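PDB 3K50: putative S41 protease from Bacteroides fragilis NCTC 9343, which probably hydrolyses peptide bonds as a serine protease of family S41, its PDZ-like domain sitting beside a catalytic domain of the ClpP/crotonase type. Local coordinates for residues A[73-81]-A[92-103]; A[172-180]-A[191-199]. One frame throughout, in Å; residues are numbered along the deposited sequence. Where two conformers were deposited one is given.

Contact 1 of 2, residues A[73-81]-A[92-103]; sequences SYGFDYTLY and ALISYVVPGSPA. With GOL (glycerol), chain C.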
loop_
_atom_site.group_PDB
_atom_site.type_symbol
_atom_site.label_atom_id
_atom_site.label_comp_id
_atom_site.label_asym_id
_atom_site.label_seq_id
_atom_site.Cartn_x
_atom_site.Cartn_y
_atom_site.Cartn_z
ATOM N N SER A 73 -9.140 16.164 3.296
ATOM C CA SER A 73 -7.684 16.360 3.108
ATOM C C SER A 73 -7.415 17.072 1.810
ATOM O O SER A 73 -8.332 17.247 1.005
ATOM C CB SER A 73 -6.911 15.028 3.137
ATOM O OG SER A 73 -7.178 14.199 2.013
ATOM N N TYR A 74 -6.168 17.535 1.650
ATOM C CA TYR A 74 -5.762 18.276 0.439
ATOM C C TYR A 74 -5.414 17.333 -0.739
ATOM O O TYR A 74 -5.380 17.751 -1.893
ATOM C CB TYR A 74 -4.580 19.172 0.762
ATOM C CG TYR A 74 -4.905 20.417 1.592
ATOM C CD1 TYR A 74 -5.763 21.417 1.107
ATOM C CD2 TYR A 74 -4.293 20.621 2.804
ATOM C CE1 TYR A 74 -6.047 22.580 1.873
ATOM C CE2 TYR A 74 -4.516 21.777 3.553
ATOM C CZ TYR A 74 -5.386 22.744 3.090
ATOM O OH TYR A 74 -5.571 23.840 3.856
ATOM N N GLY A 75 -5.148 16.074 -0.425
ATOM C CA GLY A 75 -4.896 15.051 -1.412
ATOM C C GLY A 75 -3.427 14.799 -1.693
ATOM O O GLY A 75 -3.102 14.307 -2.782
ATOM N N PHE A 76 -2.513 15.136 -0.772
ATOM C CA PHE A 76 -1.098 14.779 -1.003
ATOM C C PHE A 76 -0.409 14.214 0.223
ATOM O O PHE A 76 -0.775 14.527 1.343
ATOM C CB PHE A 76 -0.297 15.953 -1.529
ATOM C CG PHE A 76 -0.069 17.070 -0.491
ATOM C CD1 PHE A 76 -1.023 18.031 -0.276
ATOM C CD2 PHE A 76 1.120 17.128 0.242
ATOM C CE1 PHE A 76 -0.820 19.039 0.653
ATOM C CE2 PHE A 76 1.310 18.103 1.187
ATOM C CZ PHE A 76 0.344 19.069 1.378
ATOM N N ASP A 77 0.575 13.356 -0.007
ATOM C CA ASP A 77 1.438 12.854 1.061
ATOM C C ASP A 77 2.780 13.507 0.925
ATOM O O ASP A 77 3.180 13.894 -0.173
ATOM C CB ASP A 77 1.632 11.336 0.996
ATOM C CG ASP A 77 0.382 10.571 1.342
ATOM O OD1 ASP A 77 -0.476 11.166 2.049
ATOM O OD2 ASP A 77 0.248 9.392 0.885
ATOM N N TYR A 78 3.517 13.578 2.030
ATOM C CA TYR A 78 4.784 14.260 2.041
ATOM C C TYR A 78 5.779 13.753 3.084
ATOM O O TYR A 78 5.434 12.964 3.917
ATOM C CB TYR A 78 4.528 15.730 2.371
ATOM C CG TYR A 78 4.019 15.901 3.785
ATOM C CD1 TYR A 78 2.662 15.790 4.063
ATOM C CD2 TYR A 78 4.885 16.127 4.844
ATOM C CE1 TYR A 78 2.177 15.916 5.327
ATOM C CE2 TYR A 78 4.411 16.232 6.134
ATOM C CZ TYR A 78 3.044 16.136 6.366
ATOM O OH TYR A 78 2.531 16.246 7.635
ATOM N N THR A 79 6.990 14.295 3.047
ATOM C CA THR A 79 8.027 14.043 4.039
ATOM C C THR A 79 8.704 15.342 4.279
ATOM O O THR A 79 9.040 16.038 3.317
ATOM C CB THR A 79 9.148 13.156 3.524
ATOM O OG1 THR A 79 8.604 11.941 3.011
ATOM C CG2 THR A 79 10.170 12.862 4.663
ATOM N N LEU A 80 8.946 15.654 5.554
ATOM C CA LEU A 80 9.645 16.887 5.972
ATOM C C LEU A 80 11.156 16.747 5.970
ATOM O O LEU A 80 11.685 15.701 6.361
ATOM C CB LEU A 80 9.262 17.268 7.401
ATOM C CG LEU A 80 7.831 17.658 7.597
ATOM C CD1 LEU A 80 7.662 18.284 8.971
ATOM C CD2 LEU A 80 7.418 18.637 6.505
ATOM N N TYR A 81 11.828 17.801 5.518
ATOM C CA TYR A 81 13.283 17.911 5.525
ATOM C C TYR A 81 13.614 19.270 6.088
ATOM O O TYR A 81 12.997 20.266 5.706
ATOM C CB TYR A 81 13.883 17.833 4.109
ATOM C CG TYR A 81 13.850 16.479 3.525
ATOM C CD1 TYR A 81 12.660 15.949 3.041
ATOM C CD2 TYR A 81 14.999 15.696 3.450
ATOM C CE1 TYR A 81 12.603 14.690 2.528
ATOM C CE2 TYR A 81 14.939 14.406 2.947
ATOM C CZ TYR A 81 13.731 13.926 2.462
ATOM O OH TYR A 81 13.639 12.672 1.916
ATOM N N ALA A 92 8.508 20.465 2.676
ATOM C CA ALA A 92 7.732 19.240 2.512
ATOM C C ALA A 92 7.837 18.665 1.074
ATOM O O ALA A 92 7.309 19.250 0.120
ATOM C CB ALA A 92 6.259 19.467 2.900
ATOM N N LEU A 93 8.512 17.527 0.933
ATOM C CA LEU A 93 8.686 16.862 -0.346
ATOM C C LEU A 93 7.445 16.018 -0.640
ATOM O O LEU A 93 7.144 15.094 0.114
ATOM C CB LEU A 93 9.937 15.949 -0.337
ATOM C CG LEU A 93 10.175 15.091 -1.575
ATOM C CD1 LEU A 93 10.199 15.957 -2.817
ATOM C CD2 LEU A 93 11.481 14.257 -1.501
ATOM N N ILE A 94 6.756 16.309 -1.753
ATOM C CA ILE A 94 5.522 15.574 -2.094
ATOM C C ILE A 94 5.844 14.196 -2.665
ATOM O O ILE A 94 6.607 14.097 -3.623
ATOM C CB ILE A 94 4.622 16.410 -3.044
ATOM C CG1 ILE A 94 4.161 17.670 -2.299
ATOM C CG2 ILE A 94 3.429 15.566 -3.516
ATOM C CD1 ILE A 94 3.406 18.711 -3.156
ATOM N N SER A 95 5.231 13.145 -2.102
ATOM C CA SER A 95 5.445 11.788 -2.497
ATOM C C SER A 95 4.280 11.161 -3.300
ATOM O O SER A 95 4.480 10.168 -3.928
ATOM C CB SER A 95 5.618 10.921 -1.235
ATOM O OG SER A 95 4.443 11.032 -0.389
ATOM N N TYR A 96 3.080 11.724 -3.238
ATOM C CA TYR A 96 1.889 11.134 -3.852
ATOM C C TYR A 96 0.829 12.237 -3.920
ATOM O O TYR A 96 0.682 13.037 -2.945
ATOM C CB TYR A 96 1.402 9.984 -2.976
ATOM C CG TYR A 96 0.322 9.121 -3.577
ATOM C CD1 TYR A 96 -0.968 9.411 -3.373
ATOM C CD2 TYR A 96 0.625 7.938 -4.261
ATOM C CE1 TYR A 96 -1.977 8.617 -3.883
ATOM C CE2 TYR A 96 -0.356 7.138 -4.744
ATOM C CZ TYR A 96 -1.666 7.489 -4.552
ATOM O OH TYR A 96 -2.697 6.722 -5.043
ATOM N N VAL A 97 0.146 12.347 -5.064
ATOM C CA VAL A 97 -0.956 13.307 -5.234
ATOM C C VAL A 97 -2.183 12.517 -5.677
ATOM O O VAL A 97 -2.129 11.773 -6.683
ATOM C CB VAL A 97 -0.593 14.373 -6.285
ATOM C CG1 VAL A 97 -1.797 15.302 -6.629
ATOM C CG2 VAL A 97 0.576 15.186 -5.776
ATOM N N VAL A 98 -3.291 12.689 -4.965
ATOM C CA VAL A 98 -4.529 12.036 -5.271
ATOM C C VAL A 98 -5.176 12.729 -6.475
ATOM O O VAL A 98 -5.301 13.961 -6.467
ATOM C CB VAL A 98 -5.503 12.098 -4.066
ATOM C CG1 VAL A 98 -6.895 11.684 -4.453
ATOM C CG2 VAL A 98 -4.977 11.237 -2.874
ATOM N N PRO A 99 -5.536 11.951 -7.513
ATOM C CA PRO A 99 -6.200 12.468 -8.710
ATOM C C PRO A 99 -7.497 13.191 -8.352
ATOM O O PRO A 99 -8.275 12.723 -7.544
ATOM C CB PRO A 99 -6.483 11.223 -9.537
ATOM C CG PRO A 99 -5.600 10.163 -9.027
ATOM C CD PRO A 99 -5.266 10.501 -7.597
ATOM N N GLY A 100 -7.689 14.363 -8.923
ATOM C CA GLY A 100 -8.879 15.120 -8.681
ATOM C C GLY A 100 -8.941 15.864 -7.365
ATOM O O GLY A 100 -9.986 16.414 -7.053
ATOM N N SER A 101 -7.838 15.954 -6.640
ATOM C CA SER A 101 -7.770 16.619 -5.351
ATOM C C SER A 101 -7.419 18.099 -5.457
ATOM O O SER A 101 -7.034 18.565 -6.509
ATOM C CB SER A 101 -6.670 15.948 -4.518
ATOM O OG SER A 101 -5.373 16.052 -5.114
ATOM N N PRO A 102 -7.593 18.852 -4.359
ATOM C CA PRO A 102 -7.063 20.195 -4.266
ATOM C C PRO A 102 -5.572 20.289 -4.657
ATOM O O PRO A 102 -5.191 21.240 -5.331
ATOM C CB PRO A 102 -7.218 20.520 -2.761
ATOM C CG PRO A 102 -8.390 19.780 -2.339
ATOM C CD PRO A 102 -8.374 18.496 -3.159
ATOM N N ALA A 103 -4.755 19.318 -4.251
ATOM C CA ALA A 103 -3.315 19.308 -4.574
ATOM C C ALA A 103 -3.085 19.286 -6.101
ATOM O O ALA A 103 -2.301 20.072 -6.684
ATOM C CB ALA A 103 -2.611 18.067 -3.886
HETATM C C1 GOL C . 3.706 8.236 2.101
HETATM O O1 GOL C . 3.144 7.812 0.871
HETATM C C2 GOL C . 5.038 8.946 1.798
HETATM O O2 GOL C . 5.085 10.293 2.281
HETATM C C3 GOL C . 6.214 8.099 2.299
HETATM O O3 GOL C . 7.462 8.631 1.927
HETATM O O HOH W 1 8.426 12.695 0.492
#
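Val-98 N donates to Gly-75 O over 2.7 Å, a nearly straight bond lying in the carbonyl plane. One residue earlier, Tyr-74 O takes Ala-103 N at 2.9 Å. Gly-75 O thus holds the start of the type II turn Val-98 to Ser-101, and Tyr-74 O the first turn of helix 102-105. Ser-101 is the N-cap of that helix, its OG accepting from Glu-104 N. Beyond Gly-75 the strands run antiparallel. Thr-79 and Leu-93 form a hydrogen-bonded pair with both backbone bonds made, Leu-93 N to Thr-79 O at 2.9 Å. Ser-95 N reaches Asp-77 O from above the carbonyl plane, 39° out of it. Leu-93 O also receives a water at 2.7 Å, and the same water bonds Thr-79 OG1. A glycerol, probably from the crystallisation liquor, hydrogen-bonds Ser-95 OG through O2 at 2.8 Å and gives a weak bond from O1 to Asp-77 OD2.

Phe-76, Tyr-78, Leu-80, Ala-92 and Ile-94 share one face. In Phe-76 a chi1 of 70° sets CG between the backbone N and the carbonyl carbon, which brings CD2 to 4.0 Å from Ile-94 CG1 and CD1 against Ala-103 CB. Ala-92 CB touches both Leu-80 CD2 and Tyr-78 CD2, while Tyr-78 OH goes on to Glu-127. Gly-75 CA comes to 3.7 Å from Ser-101 CB, packing the strand start closely against the N-cap. The hairpin forms one edge of the five-stranded PDZ-like sheet. Its chemistry is split: Phe-76 and Ile-94 pack on Ile-114 of strand 113-117, with Met-165 also against Phe-76, whereas the side of Asp-77 and Thr-79, with Ser-95 OG nearby, offers polar groups among Leu-93 and Tyr-96, taken here by the glycerol and the water.

Contact 2 of 2, residues A[172-180]-A[191-199]; sequences VDKPVHRFE and YLMYNEFKA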
loop_
_atom_site.group_PDB
_atom_site.type_symbol
_atom_site.label_atom_id
_atom_site.label_comp_id
_atom_site.label_asym_id
_atom_site.label_seq_id
_atom_site.Cartn_x
_atom_site.Cartn_y
_atom_site.Cartn_z
ATOM N N VAL A 172 -11.704 10.370 -2.424
ATOM C CA VAL A 172 -11.647 8.953 -2.641
ATOM C C VAL A 172 -10.504 8.708 -3.618
ATOM O O VAL A 172 -10.500 9.254 -4.729
ATOM C CB VAL A 172 -12.942 8.433 -3.210
ATOM C CG1 VAL A 172 -12.739 7.000 -3.772
ATOM C CG2 VAL A 172 -13.988 8.444 -2.119
ATOM N N ASP A 173 -9.521 7.937 -3.188
ATOM C CA ASP A 173 -8.352 7.660 -4.018
ATOM C C ASP A 173 -8.495 6.297 -4.709
ATOM O O ASP A 173 -8.723 5.290 -4.053
ATOM C CB ASP A 173 -7.057 7.698 -3.182
ATOM C CG ASP A 173 -5.792 7.601 -4.054
ATOM O OD1 ASP A 173 -5.808 8.163 -5.155
ATOM O OD2 ASP A 173 -4.794 6.962 -3.672
ATOM N N LYS A 174 -8.335 6.280 -6.024
ATOM C CA LYS A 174 -8.458 5.059 -6.852
ATOM C C LYS A 174 -7.169 4.188 -6.872
ATOM O O LYS A 174 -6.059 4.696 -7.004
ATOM C CB LYS A 174 -8.900 5.474 -8.263
ATOM C CG LYS A 174 -10.358 6.050 -8.245
ATOM C CD LYS A 174 -10.903 6.505 -9.635
ATOM N N PRO A 175 -7.300 2.860 -6.710
ATOM C CA PRO A 175 -6.070 2.055 -6.694
ATOM C C PRO A 175 -5.163 2.074 -7.939
ATOM O O PRO A 175 -3.931 2.026 -7.772
ATOM C CB PRO A 175 -6.583 0.622 -6.493
ATOM C CG PRO A 175 -7.957 0.767 -5.984
ATOM C CD PRO A 175 -8.493 2.042 -6.493
ATOM N N VAL A 176 -5.741 2.118 -9.141
ATOM C CA VAL A 176 -4.951 2.170 -10.375
ATOM C C VAL A 176 -4.470 3.604 -10.500
ATOM O O VAL A 176 -5.147 4.473 -11.085
ATOM C CB VAL A 176 -5.735 1.755 -11.591
ATOM C CG1 VAL A 176 -4.902 1.956 -12.851
ATOM C CG2 VAL A 176 -6.179 0.294 -11.473
ATOM N N HIS A 177 -3.318 3.854 -9.905
ATOM C CA HIS A 177 -2.780 5.244 -9.791
ATOM C C HIS A 177 -2.044 5.759 -10.980
ATOM O O HIS A 177 -2.173 6.929 -11.348
ATOM C CB HIS A 177 -1.875 5.319 -8.568
ATOM C CG HIS A 177 -1.373 6.691 -8.274
ATOM N ND1 HIS A 177 -2.211 7.726 -7.920
ATOM C CD2 HIS A 177 -0.119 7.201 -8.305
ATOM C CE1 HIS A 177 -1.478 8.812 -7.728
ATOM N NE2 HIS A 177 -0.207 8.519 -7.957
ATOM N N ARG A 178 -1.272 4.903 -11.615
ATOM C CA ARG A 178 -0.571 5.314 -12.823
ATOM C C ARG A 178 -0.284 4.063 -13.690
ATOM O O ARG A 178 0.015 2.977 -13.152
ATOM C CB ARG A 178 0.739 6.034 -12.463
ATOM C CG ARG A 178 1.110 7.271 -13.350
ATOM C CD ARG A 178 0.157 8.468 -13.123
ATOM N NE ARG A 178 0.566 9.555 -12.191
ATOM C CZ ARG A 178 -0.279 10.318 -11.461
ATOM N NH1 ARG A 178 -1.587 10.033 -11.327
ATOM N NH2 ARG A 178 0.219 11.311 -10.735
ATOM N N PHE A 179 -0.324 4.309 -15.002
ATOM C CA PHE A 179 -0.174 3.344 -16.096
ATOM C C PHE A 179 0.790 3.826 -17.152
ATOM O O PHE A 179 0.776 5.012 -17.524
ATOM C CB PHE A 179 -1.524 3.216 -16.810
ATOM C CG PHE A 179 -1.500 2.398 -18.090
ATOM C CD1 PHE A 179 -1.185 2.979 -19.326
ATOM C CD2 PHE A 179 -1.864 1.049 -18.064
ATOM C CE1 PHE A 179 -1.199 2.218 -20.535
ATOM C CE2 PHE A 179 -1.890 0.294 -19.243
ATOM C CZ PHE A 179 -1.544 0.898 -20.491
ATOM N N GLU A 180 1.621 2.930 -17.664
ATOM C CA GLU A 180 2.409 3.306 -18.823
ATOM C C GLU A 180 2.963 2.104 -19.528
ATOM O O GLU A 180 3.211 1.074 -18.877
ATOM C CB GLU A 180 3.652 4.081 -18.388
ATOM C CG GLU A 180 3.500 5.540 -18.393
ATOM C CD GLU A 180 4.798 6.145 -18.455
ATOM O OE1 GLU A 180 5.652 5.718 -17.641
ATOM O OE2 GLU A 180 4.972 6.995 -19.346
ATOM N N TYR A 191 4.151 -0.669 -16.959
ATOM C CA TYR A 191 4.406 -0.097 -15.629
ATOM C C TYR A 191 3.041 0.169 -14.970
ATOM O O TYR A 191 2.175 0.846 -15.544
ATOM C CB TYR A 191 5.221 1.214 -15.700
ATOM C CG TYR A 191 5.267 1.944 -14.366
ATOM C CD1 TYR A 191 6.092 1.486 -13.345
ATOM C CD2 TYR A 191 4.494 3.056 -14.130
ATOM C CE1 TYR A 191 6.160 2.116 -12.126
ATOM C CE2 TYR A 191 4.522 3.695 -12.876
ATOM C CZ TYR A 191 5.355 3.227 -11.903
ATOM O OH TYR A 191 5.394 3.801 -10.691
ATOM N N LEU A 192 2.856 -0.374 -13.790
ATOM C CA LEU A 192 1.649 -0.139 -13.036
ATOM C C LEU A 192 1.920 0.245 -11.595
ATOM O O LEU A 192 2.486 -0.530 -10.844
ATOM C CB LEU A 192 0.770 -1.399 -13.043
ATOM C CG LEU A 192 -0.567 -1.419 -12.288
ATOM C CD1 LEU A 192 -1.578 -0.503 -12.979
ATOM C CD2 LEU A 192 -1.103 -2.803 -12.226
HETATM N N MSE A 193 1.443 1.431 -11.226
HETATM C CA MSE A 193 1.441 1.915 -9.847
HETATM C C MSE A 193 0.034 1.593 -9.273
HETATM O O MSE A 193 -0.920 2.301 -9.554
HETATM C CB MSE A 193 1.790 3.397 -9.802
HETATM C CG MSE A 193 2.267 3.871 -8.487
HETATM SE SE MSE A 193 1.133 3.665 -6.891
HETATM C CE MSE A 193 2.498 4.256 -5.609
ATOM N N TYR A 194 -0.056 0.479 -8.521
ATOM C CA TYR A 194 -1.310 -0.064 -7.974
ATOM C C TYR A 194 -1.241 0.103 -6.480
ATOM O O TYR A 194 -0.433 -0.550 -5.820
ATOM C CB TYR A 194 -1.448 -1.546 -8.321
ATOM C CG TYR A 194 -2.748 -2.209 -7.856
ATOM C CD1 TYR A 194 -3.938 -1.876 -8.418
ATOM C CD2 TYR A 194 -2.737 -3.242 -6.927
ATOM C CE1 TYR A 194 -5.158 -2.528 -8.028
ATOM C CE2 TYR A 194 -3.916 -3.900 -6.528
ATOM C CZ TYR A 194 -5.109 -3.549 -7.085
ATOM O OH TYR A 194 -6.262 -4.193 -6.711
ATOM N N ASN A 195 -2.089 0.958 -5.926
ATOM C CA ASN A 195 -1.845 1.404 -4.533
ATOM C C ASN A 195 -2.674 0.793 -3.421
ATOM O O ASN A 195 -2.393 1.050 -2.278
ATOM C CB ASN A 195 -1.954 2.947 -4.471
ATOM C CG ASN A 195 -1.051 3.563 -3.398
ATOM O OD1 ASN A 195 0.090 3.179 -3.264
ATOM N ND2 ASN A 195 -1.589 4.477 -2.617
ATOM N N GLU A 196 -3.669 -0.021 -3.757
ATOM C CA GLU A 196 -4.534 -0.585 -2.756
ATOM C C GLU A 196 -5.299 -1.740 -3.356
ATOM O O GLU A 196 -5.801 -1.633 -4.463
ATOM C CB GLU A 196 -5.530 0.483 -2.252
ATOM C CG GLU A 196 -6.263 0.056 -1.081
ATOM C CD GLU A 196 -7.354 1.024 -0.642
ATOM O OE1 GLU A 196 -7.669 1.995 -1.360
ATOM O OE2 GLU A 196 -7.909 0.771 0.443
ATOM N N PHE A 197 -5.334 -2.870 -2.640
ATOM C CA PHE A 197 -6.116 -4.020 -3.086
ATOM C C PHE A 197 -7.574 -3.800 -2.654
ATOM O O PHE A 197 -8.046 -4.331 -1.632
ATOM C CB PHE A 197 -5.527 -5.328 -2.521
ATOM C CG PHE A 197 -4.176 -5.681 -3.112
ATOM C CD1 PHE A 197 -3.050 -5.050 -2.692
ATOM C CD2 PHE A 197 -4.060 -6.648 -4.092
ATOM C CE1 PHE A 197 -1.818 -5.347 -3.256
ATOM C CE2 PHE A 197 -2.837 -6.950 -4.656
ATOM C CZ PHE A 197 -1.714 -6.284 -4.242
ATOM N N LYS A 198 -8.303 -3.071 -3.475
ATOM C CA LYS A 198 -9.682 -2.716 -3.192
ATOM C C LYS A 198 -10.480 -2.872 -4.487
ATOM O O LYS A 198 -10.076 -2.352 -5.507
ATOM C CB LYS A 198 -9.701 -1.275 -2.666
ATOM C CG LYS A 198 -11.015 -0.904 -1.981
ATOM C CD LYS A 198 -10.955 0.488 -1.456
ATOM C CE LYS A 198 -12.247 0.924 -0.832
ATOM N NZ LYS A 198 -12.071 2.331 -0.375
ATOM N N ALA A 199 -11.604 -3.569 -4.423
ATOM C CA ALA A 199 -12.346 -3.972 -5.583
ATOM C C ALA A 199 -13.171 -2.848 -6.163
ATOM O O ALA A 199 -13.285 -2.766 -7.367
ATOM C CB ALA A 199 -13.217 -5.231 -5.252
HETATM O O HOH W 2 -4.783 4.570 -2.671
HETATM O O HOH W 3 -6.911 3.264 -3.375
#
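A classic beta bulge interrupts the antiparallel hairpin at the edge of the mixed sheet of the S41 catalytic domain, where His-177 and Arg-178 both face selenomethionine Met-193. Met-193 O accepts His-177 N at 2.9 Å, nearly in line with its carbonyl, and Arg-178 N more weakly at 3.3 Å. Past the bulge the pairing is regular: Met-193 N bonds Arg-178 O, and Glu-180 and Tyr-191 exchange two backbone bonds. Before it, Asn-195 N reaches Pro-175 O at 2.8 Å.

The side chains of His-177 and Met-193 run alongside each other, SE resting 3.8 Å from His-177 CB and approaching the ring obliquely. Arg-178, bent at chi2 (69°) and chi3, folds back so that NH1 bonds His-177 O and lies 3.8 Å above one face of the imidazole, offset toward its rim. Val-176 CG1 touches Leu-192 CD1 on the other face of the hairpin. Pro-175 CB packs 3.8 Å from Tyr-194 CE1, with Tyr-208 of helix 207-221 also against the proline, and Tyr-194 in turn sets CE2 over the centre of the Phe-197 ring.

Where the strands part, two waters bridge them. One donates to Asp-173 OD2, whose second partner is Tyr-96, and accepts from Asn-195 ND2; the other donates to both Asp-173 O and Glu-196 OE1, the latter at 2.5 Å.

Contact 1 closes before contact 2 opens along the chain, and their centres lie 16 Å apart. Each is a hairpin at the edge of its own sheet: 73-81 with 92-103 in the five-stranded PDZ-like sheet, 172-180 with 191-199 in the mixed sheet of the catalytic domain. The intervening strands 113-117, 136-146 and 154-165 complete the first sheet. The hairpins nevertheless touch: Tyr-96 OH comes 2.5 Å from Asp-173 OD2, a probable hydrogen bond, its ring stacks on His-177, and Pro-99 packs against Asp-173. These residues form a direct junction between the two domains, consistent with their relative placement being partly set here.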